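Local coordinates for protein homoserine dehydrogenase (Thermoplasma acidophilum, PDB 3ING) that probably catalyses the NADPH-dependent reduction of aspartate semialdehyde to homoserine, on the route from aspartate to threonine and methionine, at residues 147-152 and 285-290; 159-164 and 292-297; 175-180 and 280-285; 251-256 and 264-269. All blocks are in the same frame, centred on the assembly; numbering follows the deposited sequence.

Overall arrangement
All four contacts lie in the part of the chain assigned to the homoserine dehydrogenase family and are grouped about one antiparallel sheet, ordered 261-270, 249-258, 164-170, 286-291, 296-301. Contact 4 pairs the two strands at one end of that order, and contact 2 sits at the other end, their centres about 21 Å apart. Contact 1, about 14 Å from each of the other three centres, brings the sodium-binding loop onto strand 286-291; contact 3 shares Leu-285 with it and links the turn before that strand to helix 173-183. Along the chain, contact 4 is nested within contact 3, and contact 3 within contact 1. Gly-147 of contact 1 touches the bound NADPH, while contacts 1 and 2 both touch the second subunit.

Contact 1. Residues 147-152 and 285-290; sequences GGVPLF and LGYQIE. With NA (sodium ion), chain B.
The phenol of Tyr-287 meets the loop 147-152 at the carbonyl of Pro-150: OH donates to O over 2.6 Å, in the carbonyl plane on a lone pair (C=O...OH angle 137°), and Pro-150 O lies at the ring edge. Leu-151 packs obliquely against the same ring, its CG 3.6 Å from Tyr-287 CE2, and Val-149 CG1 approaches CE2 at 3.8 Å. With Val-149 CG1 anti to the backbone N (chi1 -178°) and turned to the ring, Val-149 CG2 is left 3.9 Å from Leu-285 CB. A phenylalanine at Tyr-287 would probably leave the Pro-150 carbonyl without this donor while keeping much of the apolar packing. The loop forms part of a sodium site: Val-149 O binds the ion at 2.6 Å, with Glu-142 OE2 and the carbonyls of Val-145 and Ala-146. Tyr-287 lies on strand 286-291 of the antiparallel sheet, and through it Val-149, Pro-150 and Leu-151 pack on that strand. Further out, Glu-142 OE2 also accepts from the amides of Leu-151 and Phe-152, where helix 152-157 begins, and Phe-167 meets the Tyr-287 ring. At the loop's other end, Gly-147 touches the bound NADPH, and its N lies 4.2 Å from Leu-285 CD1.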
# COMPACT_ATOMS: atom_id res chain seq x y z
N GLY A 147 -13.17 -0.42 -4.53
CA GLY A 147 -13.65 -0.38 -3.15
C GLY A 147 -12.64 -0.60 -2.05
O GLY A 147 -12.01 0.32 -1.56
N GLY A 148 -12.44 -1.85 -1.69
CA GLY A 148 -11.62 -2.19 -0.56
C GLY A 148 -10.16 -2.49 -0.85
O GLY A 148 -9.41 -2.80 0.06
N VAL A 149 -9.73 -2.38 -2.09
CA VAL A 149 -8.32 -2.64 -2.38
C VAL A 149 -7.53 -1.35 -2.19
O VAL A 149 -7.89 -0.36 -2.78
CB VAL A 149 -8.09 -3.14 -3.82
CG1 VAL A 149 -6.60 -3.43 -4.02
CG2 VAL A 149 -8.92 -4.40 -4.10
N PRO A 150 -6.49 -1.35 -1.36
CA PRO A 150 -5.68 -0.13 -1.24
C PRO A 150 -5.05 0.28 -2.56
O PRO A 150 -4.36 -0.50 -3.22
CB PRO A 150 -4.58 -0.53 -0.23
CG PRO A 150 -5.17 -1.68 0.52
CD PRO A 150 -6.02 -2.42 -0.47
N LEU A 151 -5.29 1.54 -2.95
CA LEU A 151 -4.88 2.03 -4.23
C LEU A 151 -4.33 3.44 -4.04
O LEU A 151 -3.13 3.66 -4.19
CB LEU A 151 -6.11 1.98 -5.19
CG LEU A 151 -5.82 2.05 -6.69
CD1 LEU A 151 -7.04 1.62 -7.54
CD2 LEU A 151 -5.35 3.41 -7.10
N PHE A 152 -5.18 4.40 -3.68
CA PHE A 152 -4.66 5.79 -3.60
C PHE A 152 -3.72 5.95 -2.42
O PHE A 152 -2.75 6.71 -2.51
CB PHE A 152 -5.79 6.82 -3.66
CG PHE A 152 -6.49 6.82 -4.97
CD1 PHE A 152 -5.82 7.18 -6.14
CD2 PHE A 152 -7.76 6.34 -5.07
CE1 PHE A 152 -6.45 7.11 -7.34
CE2 PHE A 152 -8.39 6.31 -6.29
CZ PHE A 152 -7.73 6.69 -7.42
N LEU A 285 -11.04 -7.78 -6.42
CA LEU A 285 -10.58 -6.76 -7.38
C LEU A 285 -9.07 -6.62 -7.25
O LEU A 285 -8.46 -7.14 -6.30
CB LEU A 285 -11.27 -5.43 -7.09
CG LEU A 285 -12.80 -5.35 -7.21
CD1 LEU A 285 -13.33 -3.91 -6.82
CD2 LEU A 285 -13.18 -5.65 -8.60
N GLY A 286 -8.44 -5.93 -8.18
CA GLY A 286 -6.99 -5.75 -8.09
C GLY A 286 -6.43 -5.05 -9.30
O GLY A 286 -7.15 -4.81 -10.26
N TYR A 287 -5.16 -4.71 -9.21
CA TYR A 287 -4.48 -3.97 -10.23
C TYR A 287 -2.95 -4.15 -10.22
O TYR A 287 -2.35 -4.77 -9.31
CB TYR A 287 -4.81 -2.47 -10.07
CG TYR A 287 -4.26 -1.89 -8.77
CD1 TYR A 287 -2.97 -1.44 -8.69
CD2 TYR A 287 -5.04 -1.83 -7.64
CE1 TYR A 287 -2.44 -0.92 -7.48
CE2 TYR A 287 -4.52 -1.33 -6.44
CZ TYR A 287 -3.22 -0.87 -6.38
OH TYR A 287 -2.71 -0.34 -5.17
N GLN A 288 -2.32 -3.54 -11.20
CA GLN A 288 -0.89 -3.58 -11.34
C GLN A 288 -0.44 -2.15 -11.68
O GLN A 288 -1.02 -1.54 -12.57
CB GLN A 288 -0.51 -4.55 -12.47
CG GLN A 288 0.95 -4.67 -12.75
CD GLN A 288 1.28 -5.72 -13.80
OE1 GLN A 288 1.22 -5.45 -15.01
NE2 GLN A 288 1.72 -6.89 -13.35
N ILE A 289 0.57 -1.63 -10.97
CA ILE A 289 1.13 -0.36 -11.36
C ILE A 289 2.59 -0.55 -11.72
O ILE A 289 3.39 -1.05 -10.94
CB ILE A 289 1.05 0.75 -10.28
CG1 ILE A 289 1.31 0.18 -8.89
CG2 ILE A 289 -0.27 1.52 -10.40
CD1 ILE A 289 1.56 1.25 -7.89
N GLU A 290 2.92 -0.12 -12.94
CA GLU A 290 4.31 -0.05 -13.42
C GLU A 290 4.90 1.30 -13.04
O GLU A 290 4.33 2.31 -13.39
CB GLU A 290 4.39 -0.19 -14.94
CG GLU A 290 3.74 -1.41 -15.50
CD GLU A 290 3.85 -1.50 -17.02
OE1 GLU A 290 4.45 -0.60 -17.66
OE2 GLU A 290 3.33 -2.50 -17.58
NA NA B . -9.50 1.59 -3.36

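Contact 2. Residues 159-164 and 292-297; sequences ILPSKV and DSNGTV. With EDO (1,2-ethanediol), chain I.
Asp-292 and Lys-163 are joined by two hydrogen bonds of opposite direction. Lys-163 N donates to Asp-292 OD1 at 2.8 Å, and Asp-292 N returns a bond to Lys-163 O at 3.0 Å. In the Asp-292 side chain, CG sits between its own backbone N and carbonyl carbon (chi1 71°), which puts CG beside Lys-163 N. OD1 is met from opposite faces of the carboxylate plane, by Lys-163 N on one and by Ser-293 OG, 3.1 Å from Asp-292 OD1, on the other. Lys-163 crosses obliquely, with CB 3.4 Å from Asp-292 OD2, and its extended chain carries NZ away, to 5.5 Å from that oxygen. An alanine at Asp-292 would probably leave the Lys-163 amide and the Ser-293 hydroxyl without this shared acceptor.

Ser-162 turns OG beside its own backbone N, anti to the carbonyl carbon (chi1 -76°). There OG accepts from Ser-293 N at 3.0 Å, with an N-H...O angle of 135°. The Asn-294 side chain packs on both Ile-159 and Pro-161, crossing the proline at about a right angle; Ile-159 CG2 is 3.8 Å from Asn-294 CB.

Leu-160 and Pro-161 are the central residues of a type I beta turn from Ile-159 to Ser-162, closed by the bond from Ser-162 N to Ile-159 O. Beyond it, Tyr-307 of the second subunit bonds to Asp-292 O, and Val-297 pairs antiparallel with a strand of that subunit. The loop between strands 286-291 and 296-301, a beta hairpin, thus meets the turn before strand 164-170, at the edge where the sheet runs on into the second subunit.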
# COMPACT_ATOMS: atom_id res chain seq x y z
N ILE A 159 4.94 4.53 -2.90
CA ILE A 159 5.83 4.68 -4.07
C ILE A 159 6.17 6.14 -4.38
O ILE A 159 6.22 6.58 -5.53
CB ILE A 159 5.23 3.98 -5.32
CG1 ILE A 159 3.86 4.60 -5.68
CG2 ILE A 159 5.07 2.54 -5.06
CD1 ILE A 159 3.32 4.12 -7.02
N LEU A 160 6.44 6.91 -3.33
CA LEU A 160 6.78 8.33 -3.47
C LEU A 160 7.93 8.66 -4.45
O LEU A 160 7.86 9.66 -5.14
CB LEU A 160 7.09 8.94 -2.08
CG LEU A 160 5.87 9.18 -1.18
CD1 LEU A 160 6.32 9.36 0.24
CD2 LEU A 160 5.09 10.44 -1.71
N PRO A 161 8.97 7.84 -4.52
CA PRO A 161 10.04 8.19 -5.43
C PRO A 161 9.74 8.05 -6.93
O PRO A 161 10.51 8.54 -7.75
CB PRO A 161 11.14 7.19 -5.09
CG PRO A 161 10.70 6.48 -3.92
CD PRO A 161 9.26 6.60 -3.80
N SER A 162 8.66 7.38 -7.28
CA SER A 162 8.43 6.99 -8.67
C SER A 162 7.53 7.87 -9.50
O SER A 162 6.56 8.47 -9.00
CB SER A 162 7.71 5.63 -8.69
OG SER A 162 8.60 4.55 -8.40
N LYS A 163 7.80 7.85 -10.80
CA LYS A 163 6.77 8.17 -11.77
C LYS A 163 6.01 6.86 -12.11
O LYS A 163 6.62 5.81 -12.28
CB LYS A 163 7.39 8.73 -13.03
CG LYS A 163 8.03 10.09 -12.86
CD LYS A 163 8.64 10.61 -14.17
CE LYS A 163 9.07 12.08 -14.06
NZ LYS A 163 9.95 12.57 -15.19
N VAL A 164 4.70 6.92 -12.15
CA VAL A 164 3.85 5.81 -12.58
C VAL A 164 3.72 5.89 -14.07
O VAL A 164 3.31 6.94 -14.64
CB VAL A 164 2.43 5.84 -11.98
CG1 VAL A 164 1.57 4.73 -12.62
CG2 VAL A 164 2.47 5.67 -10.48
N ASP A 292 8.76 3.72 -12.24
CA ASP A 292 10.11 3.81 -12.69
C ASP A 292 11.15 3.62 -11.55
O ASP A 292 12.31 3.45 -11.86
CB ASP A 292 10.34 5.09 -13.50
CG ASP A 292 10.32 6.36 -12.65
OD1 ASP A 292 10.04 6.26 -11.45
OD2 ASP A 292 10.56 7.46 -13.19
N SER A 293 10.72 3.68 -10.28
CA SER A 293 11.65 3.51 -9.13
C SER A 293 11.26 2.47 -8.06
O SER A 293 12.03 2.22 -7.11
CB SER A 293 11.84 4.85 -8.45
OG SER A 293 12.26 5.84 -9.38
N ASN A 294 10.09 1.88 -8.19
CA ASN A 294 9.60 0.89 -7.22
C ASN A 294 9.11 -0.38 -7.89
O ASN A 294 8.32 -1.15 -7.30
CB ASN A 294 8.46 1.52 -6.37
CG ASN A 294 8.97 2.65 -5.49
OD1 ASN A 294 9.46 2.39 -4.37
ND2 ASN A 294 8.88 3.91 -5.99
N GLY A 295 9.58 -0.61 -9.12
CA GLY A 295 9.20 -1.80 -9.88
C GLY A 295 7.76 -1.81 -10.35
O GLY A 295 7.14 -0.75 -10.53
N THR A 296 7.24 -3.03 -10.55
CA THR A 296 5.86 -3.22 -10.92
C THR A 296 5.21 -3.93 -9.77
O THR A 296 5.59 -5.06 -9.40
CB THR A 296 5.69 -4.02 -12.23
OG1 THR A 296 6.24 -3.24 -13.29
CG2 THR A 296 4.20 -4.34 -12.55
N VAL A 297 4.21 -3.26 -9.22
CA VAL A 297 3.55 -3.68 -8.01
C VAL A 297 2.14 -4.15 -8.30
O VAL A 297 1.40 -3.50 -9.05
CB VAL A 297 3.52 -2.53 -6.93
CG1 VAL A 297 2.72 -2.98 -5.70
CG2 VAL A 297 4.97 -2.11 -6.54
C1 EDO I . 3.49 10.27 -12.40
O1 EDO I . 3.15 9.84 -13.75
C2 EDO I . 2.98 9.35 -11.28
O2 EDO I . 1.85 9.85 -10.48

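Contact 3. Residues 175-180 and 280-285; sequences INYVIR and IGMDGL. With EDO (1,2-ethanediol), chain F.
Arg-180 and Tyr-177, on one side of helix 173-183, receive a type I beta turn from Gly-281 to Gly-284 whose Met-282, deposited as selenomethionine, makes a Met-aromatic contact. Its SE is 4.9 Å from the centroid of the Tyr-177 ring, 54° off the ring normal and hence oblique. This is the close-packed part. The Met-282 side chain, bent at both chi2 and chi3, crosses Tyr-177 at about a right angle and slides past Arg-180 in the opposite direction. Its CG comes to 3.9 Å from Tyr-177 CE1, while SE is also 3.9 Å from Arg-180 CB. Met-282 CA lies over one face of the guanidinium, offset toward its rim.

Water and a bound ethanediol, probably from the crystallisation liquor, occupy the looser margins. At the far end of the tyrosine, a water joins its hydroxyl to Asp-283 OD1. That carboxylate lies beside the ring, the planes 33° apart, and its charged partner is Lys-198, which also makes a cation-pi contact with Tyr-177. At the arginine end, a second water accepts from NH2, and the diol's O1 takes a weak bond from NH1. The turn itself is closed by the backbone bond from Gly-284 N to Gly-281 O.

A direct hydrogen bond ties the helix to the residue before the turn, where the guanidinium of Arg-180 reaches a backbone carbonyl: Arg-180 NH1 donates to Ile-280 O at 3.1 Å, tilted 32° from the carbonyl plane.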
# COMPACT_ATOMS: atom_id res chain seq x y z
N ILE A 175 -19.77 -5.43 -13.22
CA ILE A 175 -19.61 -5.76 -14.66
C ILE A 175 -18.72 -6.98 -14.82
O ILE A 175 -18.97 -7.85 -15.63
CB ILE A 175 -19.12 -4.54 -15.50
CG1 ILE A 175 -19.22 -4.84 -17.01
CG2 ILE A 175 -17.73 -4.07 -15.05
CD1 ILE A 175 -19.23 -3.60 -17.93
N ASN A 176 -17.69 -7.09 -13.99
CA ASN A 176 -16.78 -8.20 -14.10
C ASN A 176 -17.41 -9.52 -13.61
O ASN A 176 -17.25 -10.57 -14.21
CB ASN A 176 -15.47 -7.88 -13.40
CG ASN A 176 -14.47 -7.27 -14.35
OD1 ASN A 176 -13.95 -7.97 -15.24
ND2 ASN A 176 -14.22 -5.95 -14.22
N TYR A 177 -18.15 -9.42 -12.52
CA TYR A 177 -18.87 -10.53 -11.93
C TYR A 177 -19.86 -11.03 -12.93
O TYR A 177 -20.03 -12.27 -13.15
CB TYR A 177 -19.57 -10.01 -10.67
CG TYR A 177 -20.18 -11.03 -9.75
CD1 TYR A 177 -19.39 -11.88 -9.02
CD2 TYR A 177 -21.56 -11.11 -9.58
CE1 TYR A 177 -19.94 -12.82 -8.15
CE2 TYR A 177 -22.12 -12.03 -8.72
CZ TYR A 177 -21.29 -12.88 -8.00
OH TYR A 177 -21.78 -13.79 -7.09
N VAL A 178 -20.55 -10.08 -13.58
CA VAL A 178 -21.56 -10.44 -14.61
C VAL A 178 -20.93 -11.17 -15.77
O VAL A 178 -21.39 -12.21 -16.17
CB VAL A 178 -22.32 -9.19 -15.15
CG1 VAL A 178 -23.01 -9.48 -16.47
CG2 VAL A 178 -23.34 -8.69 -14.09
N ILE A 179 -19.88 -10.61 -16.34
CA ILE A 179 -19.18 -11.24 -17.47
C ILE A 179 -18.69 -12.64 -17.08
O ILE A 179 -18.91 -13.61 -17.79
CB ILE A 179 -17.96 -10.34 -17.90
CG1 ILE A 179 -18.46 -9.06 -18.58
CG2 ILE A 179 -17.02 -11.08 -18.84
CD1 ILE A 179 -17.36 -8.02 -18.80
N ARG A 180 -18.04 -12.76 -15.92
CA ARG A 180 -17.50 -14.07 -15.53
C ARG A 180 -18.58 -15.14 -15.30
O ARG A 180 -18.40 -16.30 -15.66
CB ARG A 180 -16.63 -13.91 -14.29
CG ARG A 180 -15.40 -13.09 -14.60
CD ARG A 180 -14.50 -12.94 -13.41
NE ARG A 180 -13.92 -14.21 -13.01
CZ ARG A 180 -12.95 -14.35 -12.10
NH1 ARG A 180 -12.44 -13.31 -11.49
NH2 ARG A 180 -12.50 -15.56 -11.83
N ILE A 280 -6.85 -12.80 -9.79
CA ILE A 280 -7.92 -12.22 -8.99
C ILE A 280 -9.16 -13.10 -9.01
O ILE A 280 -9.71 -13.44 -10.07
CB ILE A 280 -8.23 -10.80 -9.44
CG1 ILE A 280 -6.97 -9.94 -9.35
CG2 ILE A 280 -9.39 -10.19 -8.59
CD1 ILE A 280 -7.13 -8.58 -10.12
N GLY A 281 -9.62 -13.44 -7.81
CA GLY A 281 -10.73 -14.36 -7.63
C GLY A 281 -12.06 -13.72 -7.98
O GLY A 281 -12.18 -12.49 -8.14
N MSE A 282 -13.07 -14.57 -8.08
CA MSE A 282 -14.43 -14.18 -8.48
C MSE A 282 -14.97 -13.02 -7.68
O MSE A 282 -15.70 -12.21 -8.23
CB MSE A 282 -15.38 -15.37 -8.27
CG MSE A 282 -16.85 -15.08 -8.61
SE MSE A 282 -17.04 -14.67 -10.52
CE MSE A 282 -16.98 -16.53 -11.24
N ASP A 283 -14.67 -12.98 -6.39
CA ASP A 283 -15.21 -11.92 -5.52
C ASP A 283 -14.25 -10.78 -5.23
O ASP A 283 -14.56 -9.88 -4.42
CB ASP A 283 -15.63 -12.51 -4.18
CG ASP A 283 -16.76 -13.49 -4.31
OD1 ASP A 283 -17.73 -13.15 -5.01
OD2 ASP A 283 -16.64 -14.59 -3.75
N GLY A 284 -13.12 -10.76 -5.92
CA GLY A 284 -12.11 -9.77 -5.62
C GLY A 284 -11.89 -8.76 -6.72
O GLY A 284 -12.45 -8.89 -7.81
N LEU A 285 -11.04 -7.78 -6.42
CA LEU A 285 -10.58 -6.76 -7.38
C LEU A 285 -9.07 -6.62 -7.25
O LEU A 285 -8.46 -7.14 -6.30
CB LEU A 285 -11.27 -5.43 -7.09
CG LEU A 285 -12.80 -5.35 -7.21
CD1 LEU A 285 -13.33 -3.91 -6.82
CD2 LEU A 285 -13.18 -5.65 -8.60
C1 EDO F . -13.86 -9.92 -10.69
O1 EDO F . -13.16 -11.05 -10.16
C2 EDO F . -15.35 -9.96 -10.32
O2 EDO F . -15.58 -9.19 -9.13
O HOH W 1 -19.90 -14.69 -5.35
O HOH W 2 -10.27 -16.74 -10.33

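Contact 4. Residues 251-256 and 264-269; sequences LVTEVY and AVSRII
Ala-264 faces Val-255 across an antiparallel non-hydrogen-bonded pair, its CB 4.1 Å from Val-255 CG2. Next comes Val-265, in a hydrogen-bonded pair with Glu-254: Glu-254 N donates to Val-265 O at 2.8 Å, and Val-265 N bonds back to Glu-254 O. Ser-266 returns to the Ala-264 side of the sheet, where its OG and Thr-253 OG1 share a hydrogen bond of 2.9 Å, each oxygen standing beside its own backbone N, where the two hydroxyls meet.

Arg-267 pairs with Val-252 through two backbone bonds and sends its side chain to the Val-265 side. CG stands between the backbone N and the carbonyl carbon (chi1 61°), and the chain is extended as far as NE. The result is a salt bridge in which Arg-267 grips Glu-254 side-on, two nitrogens on one oxygen: Arg-267 NE is 2.9 Å and NH2 3.0 Å from Glu-254 OE1. Both reach that oxygen on its syn side and from the same face of the carboxylate, whose plane is turned 46° from the guanidinium.

Ile-268 then packs CG1 at 3.9 Å from Leu-251 CD2. Ile-269 sets its CD1 over the centre of the Arg-267 guanidinium, and the same methyl lies 3.7 Å from Val-252 CB.

These strands, 249-258 and 261-270, form a beta hairpin, and their segments run 151° apart. Strand 249-258 bonds on to strand 164-170, while the side carrying Leu-251, Thr-253 and Val-255 packs against helix 212-226, with Leu-251 and Ile-268 also meeting helix 173-183.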
# COMPACT_ATOMS: atom_id res chain seq x y z
N LEU A 251 -13.32 -7.07 -17.79
CA LEU A 251 -13.43 -5.65 -18.10
C LEU A 251 -12.26 -4.97 -17.37
O LEU A 251 -12.26 -4.78 -16.15
CB LEU A 251 -14.80 -5.09 -17.68
CG LEU A 251 -15.18 -3.66 -18.10
CD1 LEU A 251 -14.48 -2.59 -17.28
CD2 LEU A 251 -14.96 -3.44 -19.62
N VAL A 252 -11.25 -4.63 -18.15
CA VAL A 252 -10.02 -4.07 -17.62
C VAL A 252 -9.96 -2.57 -17.87
O VAL A 252 -10.24 -2.10 -18.97
CB VAL A 252 -8.78 -4.74 -18.29
CG1 VAL A 252 -7.47 -4.11 -17.81
CG2 VAL A 252 -8.78 -6.29 -18.03
N THR A 253 -9.60 -1.84 -16.83
CA THR A 253 -9.44 -0.40 -16.88
C THR A 253 -7.94 -0.10 -16.91
O THR A 253 -7.18 -0.50 -16.00
CB THR A 253 -10.08 0.29 -15.67
OG1 THR A 253 -11.49 0.01 -15.63
CG2 THR A 253 -9.89 1.82 -15.73
N GLU A 254 -7.53 0.61 -17.97
CA GLU A 254 -6.13 1.03 -18.17
C GLU A 254 -5.94 2.56 -18.27
O GLU A 254 -6.74 3.29 -18.91
CB GLU A 254 -5.57 0.42 -19.43
CG GLU A 254 -5.81 -1.07 -19.61
CD GLU A 254 -5.38 -1.56 -20.99
OE1 GLU A 254 -6.07 -1.23 -21.99
OE2 GLU A 254 -4.34 -2.25 -21.04
N VAL A 255 -4.85 3.03 -17.68
CA VAL A 255 -4.47 4.43 -17.71
C VAL A 255 -2.99 4.46 -18.00
O VAL A 255 -2.18 3.79 -17.33
CB VAL A 255 -4.82 5.13 -16.39
CG1 VAL A 255 -4.23 6.52 -16.35
CG2 VAL A 255 -6.37 5.20 -16.21
N TYR A 256 -2.64 5.21 -19.01
CA TYR A 256 -1.26 5.26 -19.52
C TYR A 256 -1.13 6.45 -20.45
O TYR A 256 -2.11 7.10 -20.72
CB TYR A 256 -0.92 3.98 -20.26
CG TYR A 256 -1.79 3.68 -21.45
CD1 TYR A 256 -3.00 3.04 -21.31
CD2 TYR A 256 -1.38 4.04 -22.72
CE1 TYR A 256 -3.79 2.77 -22.39
CE2 TYR A 256 -2.17 3.78 -23.82
CZ TYR A 256 -3.36 3.13 -23.65
OH TYR A 256 -4.15 2.88 -24.73
N ALA A 264 -7.34 7.02 -20.86
CA ALA A 264 -8.09 6.21 -19.90
C ALA A 264 -9.05 5.36 -20.71
O ALA A 264 -9.92 5.88 -21.41
CB ALA A 264 -8.85 7.08 -18.93
N VAL A 265 -8.90 4.05 -20.61
CA VAL A 265 -9.72 3.13 -21.39
C VAL A 265 -10.16 1.88 -20.62
O VAL A 265 -9.31 1.15 -20.11
CB VAL A 265 -8.91 2.59 -22.60
CG1 VAL A 265 -9.72 1.51 -23.33
CG2 VAL A 265 -8.51 3.70 -23.54
N SER A 266 -11.47 1.61 -20.60
CA SER A 266 -12.03 0.39 -19.99
C SER A 266 -12.58 -0.51 -21.12
O SER A 266 -13.38 -0.07 -21.95
CB SER A 266 -13.12 0.73 -18.99
OG SER A 266 -12.56 1.49 -17.91
N ARG A 267 -12.14 -1.75 -21.18
CA ARG A 267 -12.51 -2.57 -22.33
C ARG A 267 -12.52 -4.04 -21.94
O ARG A 267 -11.90 -4.43 -20.98
CB ARG A 267 -11.54 -2.31 -23.48
CG ARG A 267 -10.09 -2.64 -23.20
CD ARG A 267 -9.17 -2.20 -24.37
NE ARG A 267 -7.73 -2.32 -24.05
CZ ARG A 267 -6.92 -3.27 -24.53
NH1 ARG A 267 -7.35 -4.21 -25.36
NH2 ARG A 267 -5.64 -3.28 -24.18
N ILE A 268 -13.26 -4.85 -22.68
CA ILE A 268 -13.28 -6.27 -22.41
C ILE A 268 -12.08 -6.91 -23.09
O ILE A 268 -11.90 -6.77 -24.28
CB ILE A 268 -14.63 -6.93 -22.82
CG1 ILE A 268 -15.75 -6.46 -21.89
CG2 ILE A 268 -14.49 -8.42 -22.72
CD1 ILE A 268 -17.17 -6.74 -22.39
N ILE A 269 -11.25 -7.61 -22.32
CA ILE A 269 -10.04 -8.23 -22.81
C ILE A 269 -9.99 -9.70 -22.42
O ILE A 269 -10.34 -10.06 -21.29
CB ILE A 269 -8.77 -7.61 -22.19
CG1 ILE A 269 -8.78 -6.09 -22.22
CG2 ILE A 269 -7.54 -8.09 -22.93
CD1 ILE A 269 -7.48 -5.48 -21.70